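Local structure of glycosyltransferase (Streptomyces halstedii, 3WAD) at residues I128-T133 / M150-D155; A145-M150 / T201-L206; L154-R159 / W342-G347. The protein is a glycosyltransferase of the GT-B type, built from two Rossmann-like domains, each round a parallel beta sheet, that face one another. All coordinates share one frame; numbering follows the deposited sequence.

Of the contacting segments, strand 126-130 comes first. It leads through the turn 130-133 and helix 135-141 to strand 147-150, where interaction 1 closes a short beta-alpha-beta loop on the loop 150-155. Interaction 2 crosses it in chain order: 145-150, which shares Met150 with interaction 1, pairs with 201-206 after an excursion of 50 residues, about half of it helix. Together they knit three neighbouring strands of the N-terminal sheet. Within that excursion, loop 150-155 runs into helix 156-168, where interaction 3 begins; it crosses interaction 2 and closes by far the longest loop, 182 residues, against 342-347 of the C-terminal domain. The Arg149-Asp155 salt bridge joins interaction 2 to both others.

Interaction 1: residues I128-T133 / M150-D155; sequences IWDALT and MLFGLD
Three neighbours from residues 128-133 gather along the CD2-CE2-CZ side of the Phe152 ring, and all approach it obliquely, at the C-terminal end of two adjacent parallel strands in a Rossmann-like sheet, where the loops begin. Leu132 comes closest, its CG 3.6 Å from Phe152 CE2, the two side chains crossing at about a right angle. Ala131 CB lies 4.2 Å from Phe152 CE2, while Asp130 OD1 stands by CD2 with the carboxylate plane inclined only 20° to the ring. The rings of His13 and Trp344 also meet Phe152. The Trp129 side chain leaves the backbone away from residues 150-155; Tyr134 meets its indole edge-to-face, and Trp129 NE1 is hydrogen-bonded to His147 ND1.

Asp130 and Met150 form the bridge. Met150 N donates to Trp129 O at 2.8 Å, almost straight at 175°, whereas the bond from Ala131 N to Met150 O is weak. Beyond it both strands end, and Phe152, with CG in the crowded position between N and C (chi1 61°), is turned back toward residues 128-133. Ile128 CG2 continues the packing, 3.9 Å from Met150 CB.

Asp130 opens a type I turn, closed by Thr133 N and Asp130 O. Its OD1 is bonded to His13 ND1, and the several donors round the buried carboxylate probably favour its charged form. Asp130 OD2 is gripped twice from above its plane, by Leu132 N at 2.9 Å, an Asx turn, and by Thr133 OG1 at 2.8 Å.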
ATOM      1  N   ILE B 128      12.737 -11.661  -2.705  1.00 26.31           N
ATOM      2  CA  ILE B 128      11.903 -12.172  -1.534  1.00 25.52           C
ATOM      3  C   ILE B 128      10.812 -13.036  -2.154  1.00 26.15           C
ATOM      4  O   ILE B 128      10.006 -12.543  -2.950  1.00 25.58           O
ATOM      5  CB  ILE B 128      11.264 -11.091  -0.693  1.00 25.26           C
ATOM      6  CG1 ILE B 128      12.354 -10.080  -0.160  1.00 25.35           C
ATOM      7  CG2 ILE B 128      10.404 -11.708   0.486  1.00 28.96           C
ATOM      8  CD1 ILE B 128      11.789  -8.925   0.549  1.00 26.92           C
ATOM      9  N   TRP B 129      10.844 -14.337  -1.878  1.00 24.32           N
ATOM     10  CA  TRP B 129       9.875 -15.226  -2.533  1.00 23.85           C
ATOM     11  C   TRP B 129       8.975 -15.858  -1.475  1.00 24.33           C
ATOM     12  O   TRP B 129       9.442 -16.451  -0.500  1.00 21.87           O
ATOM     13  CB  TRP B 129      10.509 -16.292  -3.343  1.00 22.50           C
ATOM     14  CG  TRP B 129      11.712 -17.075  -2.731  1.00 25.44           C
ATOM     15  CD1 TRP B 129      13.027 -16.590  -2.432  1.00 24.37           C
ATOM     16  CD2 TRP B 129      11.714 -18.465  -2.353  1.00 24.18           C
ATOM     17  NE1 TRP B 129      13.811 -17.642  -1.982  1.00 23.41           N
ATOM     18  CE2 TRP B 129      13.039 -18.783  -1.898  1.00 25.35           C
ATOM     19  CE3 TRP B 129      10.764 -19.507  -2.476  1.00 22.19           C
ATOM     20  CZ2 TRP B 129      13.405 -20.087  -1.515  1.00 26.03           C
ATOM     21  CZ3 TRP B 129      11.129 -20.788  -2.097  1.00 21.30           C
ATOM     22  CH2 TRP B 129      12.463 -21.072  -1.621  1.00 23.24           C
ATOM     23  N   ASP B 130       7.681 -15.774  -1.717  1.00 23.95           N
ATOM     24  CA  ASP B 130       6.711 -16.649  -1.022  1.00 22.79           C
ATOM     25  C   ASP B 130       7.169 -18.116  -1.028  1.00 22.86           C
ATOM     26  O   ASP B 130       7.573 -18.621  -2.071  1.00 21.21           O
ATOM     27  CB  ASP B 130       5.385 -16.529  -1.726  1.00 21.94           C
ATOM     28  CG  ASP B 130       4.432 -17.711  -1.388  1.00 23.36           C
ATOM     29  OD1 ASP B 130       3.686 -17.530  -0.438  1.00 20.40           O
ATOM     30  OD2 ASP B 130       4.453 -18.774  -2.085  1.00 23.62           O
ATOM     31  N   ALA B 131       7.060 -18.790   0.136  1.00 22.99           N
ATOM     32  CA  ALA B 131       7.734 -20.078   0.350  1.00 21.68           C
ATOM     33  C   ALA B 131       7.274 -21.191  -0.616  1.00 22.44           C
ATOM     34  O   ALA B 131       7.946 -22.212  -0.784  1.00 22.62           O
ATOM     35  CB  ALA B 131       7.610 -20.508   1.813  1.00 20.25           C
ATOM     36  N   LEU B 132       6.114 -20.996  -1.239  1.00 22.61           N
ATOM     37  CA  LEU B 132       5.604 -21.942  -2.209  1.00 23.52           C
ATOM     38  C   LEU B 132       5.952 -21.561  -3.633  1.00 24.02           C
ATOM     39  O   LEU B 132       5.463 -22.218  -4.565  1.00 21.80           O
ATOM     40  CB  LEU B 132       4.074 -22.058  -2.064  1.00 22.83           C
ATOM     41  CG  LEU B 132       3.620 -22.638  -0.721  1.00 22.76           C
ATOM     42  CD1 LEU B 132       2.107 -23.084  -0.767  1.00 22.10           C
ATOM     43  CD2 LEU B 132       4.458 -23.809  -0.286  1.00 16.56           C
ATOM     44  N   THR B 133       6.715 -20.474  -3.826  1.00 22.22           N
ATOM     45  CA  THR B 133       6.918 -19.974  -5.187  1.00 23.70           C
ATOM     46  C   THR B 133       8.383 -20.188  -5.726  1.00 22.84           C
ATOM     47  O   THR B 133       9.201 -19.256  -5.706  1.00 22.52           O
ATOM     48  CB  THR B 133       6.507 -18.430  -5.245  1.00 23.52           C
ATOM     49  OG1 THR B 133       5.143 -18.296  -4.775  1.00 24.57           O
ATOM     50  CG2 THR B 133       6.559 -17.940  -6.710  1.00 22.98           C
ATOM     51  N   MET B 150      10.080 -16.308   2.204  1.00 20.28           N
ATOM     52  CA  MET B 150       9.109 -15.746   3.096  1.00 20.83           C
ATOM     53  C   MET B 150       8.005 -16.761   3.487  1.00 21.37           C
ATOM     54  O   MET B 150       7.244 -17.223   2.631  1.00 20.94           O
ATOM     55  CB  MET B 150       8.483 -14.444   2.575  1.00 18.51           C
ATOM     56  CG  MET B 150       7.461 -13.891   3.591  1.00 22.40           C
ATOM     57  SD  MET B 150       7.102 -12.169   3.145  1.00 25.51           S
ATOM     58  CE  MET B 150       6.324 -11.675   4.632  1.00 23.23           C
ATOM     59  N   LEU B 151       7.928 -17.086   4.789  1.00 19.81           N
ATOM     60  CA  LEU B 151       6.891 -18.034   5.255  1.00 20.82           C
ATOM     61  C   LEU B 151       5.549 -17.357   5.295  1.00 19.79           C
ATOM     62  O   LEU B 151       5.419 -16.105   5.318  1.00 20.40           O
ATOM     63  CB  LEU B 151       7.225 -18.558   6.650  1.00 19.40           C
ATOM     64  CG  LEU B 151       8.587 -19.307   6.760  1.00 21.81           C
ATOM     65  CD1 LEU B 151       8.892 -19.830   8.174  1.00 18.79           C
ATOM     66  CD2 LEU B 151       8.692 -20.502   5.806  1.00 18.06           C
ATOM     67  N   PHE B 152       4.521 -18.181   5.390  1.00 19.49           N
ATOM     68  CA  PHE B 152       3.135 -17.681   5.392  1.00 20.33           C
ATOM     69  C   PHE B 152       2.374 -18.417   6.532  1.00 20.51           C
ATOM     70  O   PHE B 152       1.155 -18.252   6.723  1.00 21.19           O
ATOM     71  CB  PHE B 152       2.529 -17.927   3.965  1.00 20.38           C
ATOM     72  CG  PHE B 152       2.502 -19.373   3.592  1.00 18.76           C
ATOM     73  CD1 PHE B 152       1.474 -20.204   4.107  1.00 22.56           C
ATOM     74  CD2 PHE B 152       3.503 -19.919   2.815  1.00 20.21           C
ATOM     75  CE1 PHE B 152       1.498 -21.578   3.818  1.00 18.56           C
ATOM     76  CE2 PHE B 152       3.545 -21.210   2.550  1.00 18.24           C
ATOM     77  CZ  PHE B 152       2.535 -22.071   3.045  1.00 19.04           C
ATOM     78  N   GLY B 153       3.106 -19.200   7.328  1.00 21.98           N
ATOM     79  CA  GLY B 153       2.581 -19.833   8.577  1.00 20.89           C
ATOM     80  C   GLY B 153       3.828 -20.503   9.134  1.00 22.04           C
ATOM     81  O   GLY B 153       4.953 -20.054   8.876  1.00 22.52           O
ATOM     82  N   LEU B 154       3.667 -21.621   9.826  1.00 22.28           N
ATOM     83  CA  LEU B 154       4.824 -22.433  10.185  1.00 23.52           C
ATOM     84  C   LEU B 154       5.598 -23.074   9.032  1.00 24.64           C
ATOM     85  O   LEU B 154       5.094 -23.269   7.923  1.00 23.30           O
ATOM     86  CB  LEU B 154       4.403 -23.517  11.204  1.00 24.84           C
ATOM     87  CG  LEU B 154       3.581 -23.151  12.451  1.00 25.67           C
ATOM     88  CD1 LEU B 154       3.434 -24.431  13.364  1.00 26.09           C
ATOM     89  CD2 LEU B 154       4.089 -21.984  13.283  1.00 25.24           C
ATOM     90  N   ASP B 155       6.862 -23.370   9.281  1.00 23.72           N
ATOM     91  CA  ASP B 155       7.735 -23.875   8.236  1.00 24.55           C
ATOM     92  C   ASP B 155       7.679 -25.413   8.139  1.00 24.47           C
ATOM     93  O   ASP B 155       8.654 -26.088   8.477  1.00 25.16           O
ATOM     94  CB  ASP B 155       9.164 -23.378   8.476  1.00 24.20           C
ATOM     95  CG  ASP B 155      10.068 -23.617   7.295  1.00 26.07           C
ATOM     96  OD1 ASP B 155       9.639 -24.013   6.150  1.00 24.13           O
ATOM     97  OD2 ASP B 155      11.264 -23.373   7.515  1.00 27.83           O
TER

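Interaction 2: residues A145-M150 / T201-L206; sequences APHVRM and TGTTTL
Arg149 makes the largest contact, and its side-chain nitrogens make two of the direct polar contacts. The chain runs straight out from the backbone, CG anti to N, then bends at chi3 (64°), which brings the guanidinium back over residues 201-205. Arg149 NE donates to Thr201 O at 2.9 Å, lying well above that carbonyl's plane, and Arg149 NH2 reaches Thr205 OG1 at 3.1 Å. Thr201 CG2 sits over one guanidinium face, so the flat group is held both by bonds and by contact. A salt bridge from NH1 to Asp155 OD1 probably balances the buried charge.

At the other end of the pair the hydroxyl of Thr203 takes the place of a strand carbonyl: His147 N donates to Thr203 OG1 at 2.8 Å and 161°. The same hydroxyl lies above one face of the His147 ring, whose NE2 is hydrogen-bonded to Glu141 OE1. Gly202, whose phi is positive (94°), follows helix 198-201 and sets its CA 3.6 Å from His147 ND1.

The backbone positions these groups through parallel pairing of a Rossmann-like sheet: Arg149 N to Thr204 O and Leu206 N to Arg149 O, each 2.8 Å. Val148 and Leu206 share the face away from Arg149, with Val148 CG1 and Leu206 CB 3.8 Å apart. On that face helix 402-415 covers Val148, Thr204 and Leu206; on their outer sides strand 147-150 is flanked by strand 126-130, and strand 204-206 by strand 221-222.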
ATOM      1  N   ALA B 145      21.832 -12.580  -6.622  1.00 32.77           N
ATOM      2  CA  ALA B 145      21.230 -11.838  -5.529  1.00 29.72           C
ATOM      3  C   ALA B 145      20.968 -12.868  -4.428  1.00 27.56           C
ATOM      4  O   ALA B 145      20.569 -14.005  -4.712  1.00 27.95           O
ATOM      5  CB  ALA B 145      19.923 -11.092  -5.978  1.00 27.95           C
ATOM      6  N   PRO B 146      21.169 -12.458  -3.195  1.00 26.34           N
ATOM      7  CA  PRO B 146      20.785 -13.147  -2.027  1.00 26.80           C
ATOM      8  C   PRO B 146      19.186 -13.170  -2.074  1.00 29.89           C
ATOM      9  O   PRO B 146      18.536 -12.229  -2.643  1.00 28.10           O
ATOM     10  CB  PRO B 146      21.249 -12.213  -0.956  1.00 28.51           C
ATOM     11  CG  PRO B 146      21.211 -10.779  -1.659  1.00 24.88           C
ATOM     12  CD  PRO B 146      21.639 -11.069  -2.933  1.00 25.53           C
ATOM     13  N   HIS B 147      18.561 -14.243  -1.571  1.00 29.09           N
ATOM     14  CA  HIS B 147      17.064 -14.335  -1.624  1.00 27.22           C
ATOM     15  C   HIS B 147      16.532 -14.798  -0.278  1.00 26.95           C
ATOM     16  O   HIS B 147      17.110 -15.688   0.379  1.00 26.01           O
ATOM     17  CB  HIS B 147      16.605 -15.182  -2.800  1.00 26.58           C
ATOM     18  CG  HIS B 147      17.353 -16.468  -2.928  1.00 31.13           C
ATOM     19  ND1 HIS B 147      16.924 -17.633  -2.326  1.00 29.76           N
ATOM     20  CD2 HIS B 147      18.538 -16.763  -3.519  1.00 30.35           C
ATOM     21  CE1 HIS B 147      17.796 -18.595  -2.569  1.00 30.28           C
ATOM     22  NE2 HIS B 147      18.759 -18.103  -3.326  1.00 31.65           N
ATOM     23  N   VAL B 148      15.438 -14.182   0.139  1.00 24.89           N
ATOM     24  CA  VAL B 148      14.826 -14.485   1.408  1.00 24.16           C
ATOM     25  C   VAL B 148      13.525 -15.271   1.156  1.00 24.80           C
ATOM     26  O   VAL B 148      12.604 -14.767   0.406  1.00 22.55           O
ATOM     27  CB  VAL B 148      14.507 -13.217   2.128  1.00 23.77           C
ATOM     28  CG1 VAL B 148      13.722 -13.527   3.438  1.00 24.72           C
ATOM     29  CG2 VAL B 148      15.768 -12.468   2.432  1.00 21.55           C
ATOM     30  N   ARG B 149      13.449 -16.484   1.733  1.00 22.98           N
ATOM     31  CA  ARG B 149      12.249 -17.308   1.627  1.00 21.72           C
ATOM     32  C   ARG B 149      11.236 -16.799   2.677  1.00 21.87           C
ATOM     33  O   ARG B 149      11.503 -16.852   3.883  1.00 21.69           O
ATOM     34  CB  ARG B 149      12.592 -18.818   1.706  1.00 23.02           C
ATOM     35  CG  ARG B 149      11.345 -19.769   1.621  1.00 21.84           C
ATOM     36  CD  ARG B 149      11.762 -21.211   1.700  1.00 21.54           C
ATOM     37  NE  ARG B 149      12.366 -21.445   3.008  1.00 20.26           N
ATOM     38  CZ  ARG B 149      11.855 -22.238   3.956  1.00 17.96           C
ATOM     39  NH1 ARG B 149      10.719 -22.925   3.740  1.00 20.13           N
ATOM     40  NH2 ARG B 149      12.480 -22.303   5.131  1.00 20.35           N
ATOM     41  N   MET B 150      10.080 -16.308   2.204  1.00 20.28           N
ATOM     42  CA  MET B 150       9.109 -15.746   3.096  1.00 20.83           C
ATOM     43  C   MET B 150       8.005 -16.761   3.487  1.00 21.37           C
ATOM     44  O   MET B 150       7.244 -17.223   2.631  1.00 20.94           O
ATOM     45  CB  MET B 150       8.483 -14.444   2.575  1.00 18.51           C
ATOM     46  CG  MET B 150       7.461 -13.891   3.591  1.00 22.40           C
ATOM     47  SD  MET B 150       7.102 -12.169   3.145  1.00 25.51           S
ATOM     48  CE  MET B 150       6.324 -11.675   4.632  1.00 23.23           C
ATOM     49  N   THR B 201      15.687 -23.600   0.679  1.00 27.23           N
ATOM     50  CA  THR B 201      15.208 -22.835   1.803  1.00 25.58           C
ATOM     51  C   THR B 201      15.558 -21.348   1.886  1.00 24.98           C
ATOM     52  O   THR B 201      15.122 -20.675   2.856  1.00 24.62           O
ATOM     53  CB  THR B 201      15.592 -23.530   3.093  1.00 26.99           C
ATOM     54  OG1 THR B 201      16.985 -23.809   3.037  1.00 25.79           O
ATOM     55  CG2 THR B 201      14.719 -24.906   3.302  1.00 26.76           C
ATOM     56  N   GLY B 202      16.265 -20.832   0.870  1.00 23.92           N
ATOM     57  CA  GLY B 202      16.655 -19.422   0.812  1.00 26.34           C
ATOM     58  C   GLY B 202      18.067 -19.158   1.384  1.00 27.90           C
ATOM     59  O   GLY B 202      18.576 -19.936   2.209  1.00 26.46           O
ATOM     60  N   THR B 203      18.687 -18.048   0.972  1.00 28.37           N
ATOM     61  CA  THR B 203      19.886 -17.530   1.677  1.00 27.98           C
ATOM     62  C   THR B 203      19.466 -17.451   3.053  1.00 28.09           C
ATOM     63  O   THR B 203      20.236 -17.755   3.941  1.00 29.21           O
ATOM     64  CB  THR B 203      20.247 -16.033   1.338  1.00 26.40           C
ATOM     65  OG1 THR B 203      20.278 -15.908  -0.053  1.00 24.42           O
ATOM     66  CG2 THR B 203      21.642 -15.621   1.922  1.00 25.64           C
ATOM     67  N   THR B 204      18.257 -16.932   3.281  1.00 27.16           N
ATOM     68  CA  THR B 204      17.677 -17.084   4.611  1.00 26.59           C
ATOM     69  C   THR B 204      16.146 -17.083   4.559  1.00 25.82           C
ATOM     70  O   THR B 204      15.581 -17.026   3.493  1.00 25.48           O
ATOM     71  CB  THR B 204      18.188 -16.035   5.576  1.00 26.51           C
ATOM     72  OG1 THR B 204      17.784 -16.383   6.893  1.00 28.61           O
ATOM     73  CG2 THR B 204      17.672 -14.618   5.289  1.00 28.02           C
ATOM     74  N   THR B 205      15.501 -17.167   5.717  1.00 26.50           N
ATOM     75  CA  THR B 205      14.023 -17.380   5.803  1.00 24.90           C
ATOM     76  C   THR B 205      13.483 -16.296   6.670  1.00 24.59           C
ATOM     77  O   THR B 205      14.120 -15.970   7.669  1.00 24.33           O
ATOM     78  CB  THR B 205      13.756 -18.685   6.480  1.00 23.32           C
ATOM     79  OG1 THR B 205      14.094 -19.686   5.543  1.00 26.18           O
ATOM     80  CG2 THR B 205      12.238 -18.816   6.859  1.00 23.31           C
ATOM     81  N   LEU B 206      12.338 -15.709   6.285  1.00 22.88           N
ATOM     82  CA  LEU B 206      11.661 -14.697   7.121  1.00 23.12           C
ATOM     83  C   LEU B 206      10.408 -15.382   7.650  1.00 23.97           C
ATOM     84  O   LEU B 206       9.603 -15.911   6.847  1.00 26.04           O
ATOM     85  CB  LEU B 206      11.258 -13.392   6.303  1.00 20.75           C
ATOM     86  CG  LEU B 206      10.392 -12.335   6.993  1.00 23.27           C
ATOM     87  CD1 LEU B 206      10.954 -11.725   8.339  1.00 20.76           C
ATOM     88  CD2 LEU B 206      10.088 -11.156   6.104  1.00 20.63           C
TER

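Interaction 3: residues L154-R159 / W342-G347; sequences LDQWGR and WLWDEG
Gln156 and Trp344 slide past one another in opposite directions, so that the Gln156 amide reaches the backbone of Trp344 while the indole lies against Gln156 CB and CG. Gln156 CG lies over one face of the indole, 4.0 Å from the centroid of the six-membered ring of Trp344, a CH-pi contact. Bent at chi2 (-66°), the glutamine turns its amide steeply to the indole (74° between planes), and Gln156 NE2 donates to a lone pair of Trp344 O at 2.9 Å. Trp344, its CG anti to N, brings its ring edge to the loop: Trp344 NE1 meets Leu154 O at 2.8 Å, close to both the ring and carbonyl planes.

Asp345 crosses Leu154 at about a right angle. Asp345 OD1 accepts from Leu154 N at 2.9 Å through its anti lone pair, and Arg326 forms a salt bridge with the same oxygen. The amide oxygen of Gln156 is fixed by Arg159, whose NE and NH2 both grip OE1, leaving NE2 to face the other domain.

Thus the contact bridges the two domains of the GT-B fold, with the N-terminal ends of helices 156-168 and 346-355 brought together; Asp155 caps the former, while Tyr348 and Val349 of the latter touch Leu154 and Tyr103 of helix 89-106 touches Trp344.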
ATOM      1  N   LEU B 154       3.667 -21.621   9.826  1.00 22.28           N
ATOM      2  CA  LEU B 154       4.824 -22.433  10.185  1.00 23.52           C
ATOM      3  C   LEU B 154       5.598 -23.074   9.032  1.00 24.64           C
ATOM      4  O   LEU B 154       5.094 -23.269   7.923  1.00 23.30           O
ATOM      5  CB  LEU B 154       4.403 -23.517  11.204  1.00 24.84           C
ATOM      6  CG  LEU B 154       3.581 -23.151  12.451  1.00 25.67           C
ATOM      7  CD1 LEU B 154       3.434 -24.431  13.364  1.00 26.09           C
ATOM      8  CD2 LEU B 154       4.089 -21.984  13.283  1.00 25.24           C
ATOM      9  N   ASP B 155       6.862 -23.370   9.281  1.00 23.72           N
ATOM     10  CA  ASP B 155       7.735 -23.875   8.236  1.00 24.55           C
ATOM     11  C   ASP B 155       7.679 -25.413   8.139  1.00 24.47           C
ATOM     12  O   ASP B 155       8.654 -26.088   8.477  1.00 25.16           O
ATOM     13  CB  ASP B 155       9.164 -23.378   8.476  1.00 24.20           C
ATOM     14  CG  ASP B 155      10.068 -23.617   7.295  1.00 26.07           C
ATOM     15  OD1 ASP B 155       9.639 -24.013   6.150  1.00 24.13           O
ATOM     16  OD2 ASP B 155      11.264 -23.373   7.515  1.00 27.83           O
ATOM     17  N   GLN B 156       6.532 -25.951   7.688  1.00 23.82           N
ATOM     18  CA  GLN B 156       6.368 -27.384   7.521  1.00 24.45           C
ATOM     19  C   GLN B 156       7.458 -27.917   6.622  1.00 25.03           C
ATOM     20  O   GLN B 156       7.988 -29.023   6.823  1.00 26.20           O
ATOM     21  CB  GLN B 156       5.008 -27.691   6.864  1.00 23.69           C
ATOM     22  CG  GLN B 156       3.786 -27.336   7.688  1.00 24.09           C
ATOM     23  CD  GLN B 156       3.600 -28.155   8.981  1.00 25.73           C
ATOM     24  OE1 GLN B 156       4.502 -28.868   9.439  1.00 25.92           O
ATOM     25  NE2 GLN B 156       2.363 -28.067   9.556  1.00 24.06           N
ATOM     26  N   TRP B 157       7.771 -27.157   5.563  1.00 23.89           N
ATOM     27  CA  TRP B 157       8.668 -27.672   4.543  1.00 24.90           C
ATOM     28  C   TRP B 157      10.065 -27.739   5.125  1.00 23.60           C
ATOM     29  O   TRP B 157      10.770 -28.718   4.879  1.00 22.12           O
ATOM     30  CB  TRP B 157       8.664 -26.710   3.340  1.00 26.41           C
ATOM     31  CG  TRP B 157       9.347 -27.165   2.059  1.00 27.79           C
ATOM     32  CD1 TRP B 157      10.525 -26.677   1.533  1.00 27.98           C
ATOM     33  CD2 TRP B 157       8.837 -28.114   1.093  1.00 28.08           C
ATOM     34  NE1 TRP B 157      10.783 -27.287   0.315  1.00 29.94           N
ATOM     35  CE2 TRP B 157       9.773 -28.169   0.026  1.00 27.04           C
ATOM     36  CE3 TRP B 157       7.742 -28.985   1.079  1.00 28.97           C
ATOM     37  CZ2 TRP B 157       9.593 -28.997  -1.102  1.00 29.52           C
ATOM     38  CZ3 TRP B 157       7.534 -29.814  -0.055  1.00 28.94           C
ATOM     39  CH2 TRP B 157       8.476 -29.810  -1.137  1.00 29.08           C
ATOM     40  N   GLY B 158      10.445 -26.709   5.916  1.00 23.89           N
ATOM     41  CA  GLY B 158      11.815 -26.708   6.499  1.00 24.81           C
ATOM     42  C   GLY B 158      11.958 -27.790   7.573  1.00 25.69           C
ATOM     43  O   GLY B 158      12.980 -28.521   7.629  1.00 25.74           O
ATOM     44  N   ARG B 159      10.911 -27.909   8.404  1.00 25.83           N
ATOM     45  CA  ARG B 159      10.819 -29.021   9.376  1.00 25.97           C
ATOM     46  C   ARG B 159      10.992 -30.429   8.729  1.00 26.85           C
ATOM     47  O   ARG B 159      11.812 -31.261   9.167  1.00 25.83           O
ATOM     48  CB  ARG B 159       9.483 -28.924  10.126  1.00 24.79           C
ATOM     49  CG  ARG B 159       9.261 -30.063  11.160  1.00 26.54           C
ATOM     50  CD  ARG B 159       7.844 -30.002  11.763  1.00 29.26           C
ATOM     51  NE  ARG B 159       6.812 -30.246  10.763  1.00 24.45           N
ATOM     52  CZ  ARG B 159       6.417 -31.448  10.326  1.00 31.33           C
ATOM     53  NH1 ARG B 159       6.969 -32.580  10.808  1.00 26.33           N
ATOM     54  NH2 ARG B 159       5.435 -31.515   9.409  1.00 26.03           N
ATOM     55  N   TRP B 342      -7.127 -28.229   7.966  1.00 38.94           N
ATOM     56  CA  TRP B 342      -5.841 -28.918   7.891  1.00 38.87           C
ATOM     57  C   TRP B 342      -5.153 -28.516   6.615  1.00 36.75           C
ATOM     58  O   TRP B 342      -4.472 -29.312   6.042  1.00 36.24           O
ATOM     59  CB  TRP B 342      -6.031 -30.438   7.974  1.00 40.78           C
ATOM     60  CG  TRP B 342      -7.196 -30.929   7.107  1.00 47.98           C
ATOM     61  CD1 TRP B 342      -7.161 -31.235   5.743  1.00 50.55           C
ATOM     62  CD2 TRP B 342      -8.568 -31.145   7.530  1.00 54.18           C
ATOM     63  NE1 TRP B 342      -8.416 -31.611   5.311  1.00 53.44           N
ATOM     64  CE2 TRP B 342      -9.299 -31.577   6.373  1.00 56.72           C
ATOM     65  CE3 TRP B 342      -9.252 -31.017   8.771  1.00 56.20           C
ATOM     66  CZ2 TRP B 342     -10.696 -31.886   6.425  1.00 57.75           C
ATOM     67  CZ3 TRP B 342     -10.642 -31.314   8.822  1.00 56.65           C
ATOM     68  CH2 TRP B 342     -11.343 -31.750   7.651  1.00 58.68           C
ATOM     69  N   LEU B 343      -5.333 -27.283   6.162  1.00 35.71           N
ATOM     70  CA  LEU B 343      -4.657 -26.865   4.930  1.00 35.43           C
ATOM     71  C   LEU B 343      -3.140 -26.689   5.125  1.00 33.10           C
ATOM     72  O   LEU B 343      -2.396 -26.848   4.181  1.00 34.63           O
ATOM     73  CB  LEU B 343      -5.219 -25.562   4.394  1.00 36.04           C
ATOM     74  CG  LEU B 343      -6.465 -25.598   3.506  1.00 39.64           C
ATOM     75  CD1 LEU B 343      -7.511 -26.348   4.200  1.00 41.84           C
ATOM     76  CD2 LEU B 343      -6.918 -24.162   3.197  1.00 41.79           C
ATOM     77  N   TRP B 344      -2.689 -26.343   6.316  1.00 29.66           N
ATOM     78  CA  TRP B 344      -1.246 -26.044   6.472  1.00 27.87           C
ATOM     79  C   TRP B 344      -0.717 -26.394   7.862  1.00 26.68           C
ATOM     80  O   TRP B 344       0.054 -27.344   8.020  1.00 27.42           O
ATOM     81  CB  TRP B 344      -0.940 -24.571   6.081  1.00 26.25           C
ATOM     82  CG  TRP B 344       0.514 -24.354   6.066  1.00 23.80           C
ATOM     83  CD1 TRP B 344       1.233 -23.625   6.974  1.00 20.91           C
ATOM     84  CD2 TRP B 344       1.464 -24.914   5.119  1.00 19.67           C
ATOM     85  NE1 TRP B 344       2.603 -23.698   6.658  1.00 23.72           N
ATOM     86  CE2 TRP B 344       2.751 -24.526   5.544  1.00 24.06           C
ATOM     87  CE3 TRP B 344       1.338 -25.777   3.996  1.00 27.23           C
ATOM     88  CZ2 TRP B 344       3.885 -24.907   4.869  1.00 20.52           C
ATOM     89  CZ3 TRP B 344       2.453 -26.143   3.300  1.00 24.67           C
ATOM     90  CH2 TRP B 344       3.741 -25.708   3.742  1.00 25.11           C
ATOM     91  N   ASP B 345      -1.148 -25.647   8.863  1.00 25.68           N
ATOM     92  CA  ASP B 345      -0.593 -25.747  10.223  1.00 25.81           C
ATOM     93  C   ASP B 345      -1.637 -25.478  11.278  1.00 25.69           C
ATOM     94  O   ASP B 345      -1.285 -25.273  12.448  1.00 26.40           O
ATOM     95  CB  ASP B 345       0.526 -24.705  10.435  1.00 25.33           C
ATOM     96  CG  ASP B 345       0.042 -23.281  10.174  1.00 25.78           C
ATOM     97  OD1 ASP B 345       0.861 -22.329  10.232  1.00 20.54           O
ATOM     98  OD2 ASP B 345      -1.184 -23.125   9.935  1.00 23.14           O
ATOM     99  N   GLU B 346      -2.908 -25.450  10.888  1.00 25.00           N
ATOM    100  CA  GLU B 346      -3.912 -24.944  11.788  1.00 25.80           C
ATOM    101  C   GLU B 346      -4.063 -25.813  13.043  1.00 25.42           C
ATOM    102  O   GLU B 346      -4.304 -25.277  14.138  1.00 26.70           O
ATOM    103  CB  GLU B 346      -5.270 -24.822  11.069  1.00 27.33           C
ATOM    104  CG  GLU B 346      -5.243 -23.947   9.876  1.00 26.97           C
ATOM    105  CD  GLU B 346      -5.081 -24.771   8.621  1.00 28.90           C
ATOM    106  OE1 GLU B 346      -4.216 -25.672   8.516  1.00 28.03           O
ATOM    107  OE2 GLU B 346      -5.887 -24.542   7.723  1.00 32.32           O
ATOM    108  N   GLY B 347      -3.939 -27.124  12.905  1.00 24.61           N
ATOM    109  CA  GLY B 347      -4.125 -28.073  14.035  1.00 25.41           C
ATOM    110  C   GLY B 347      -3.052 -27.825  15.093  1.00 26.16           C
ATOM    111  O   GLY B 347      -3.315 -27.670  16.290  1.00 28.56           O
TER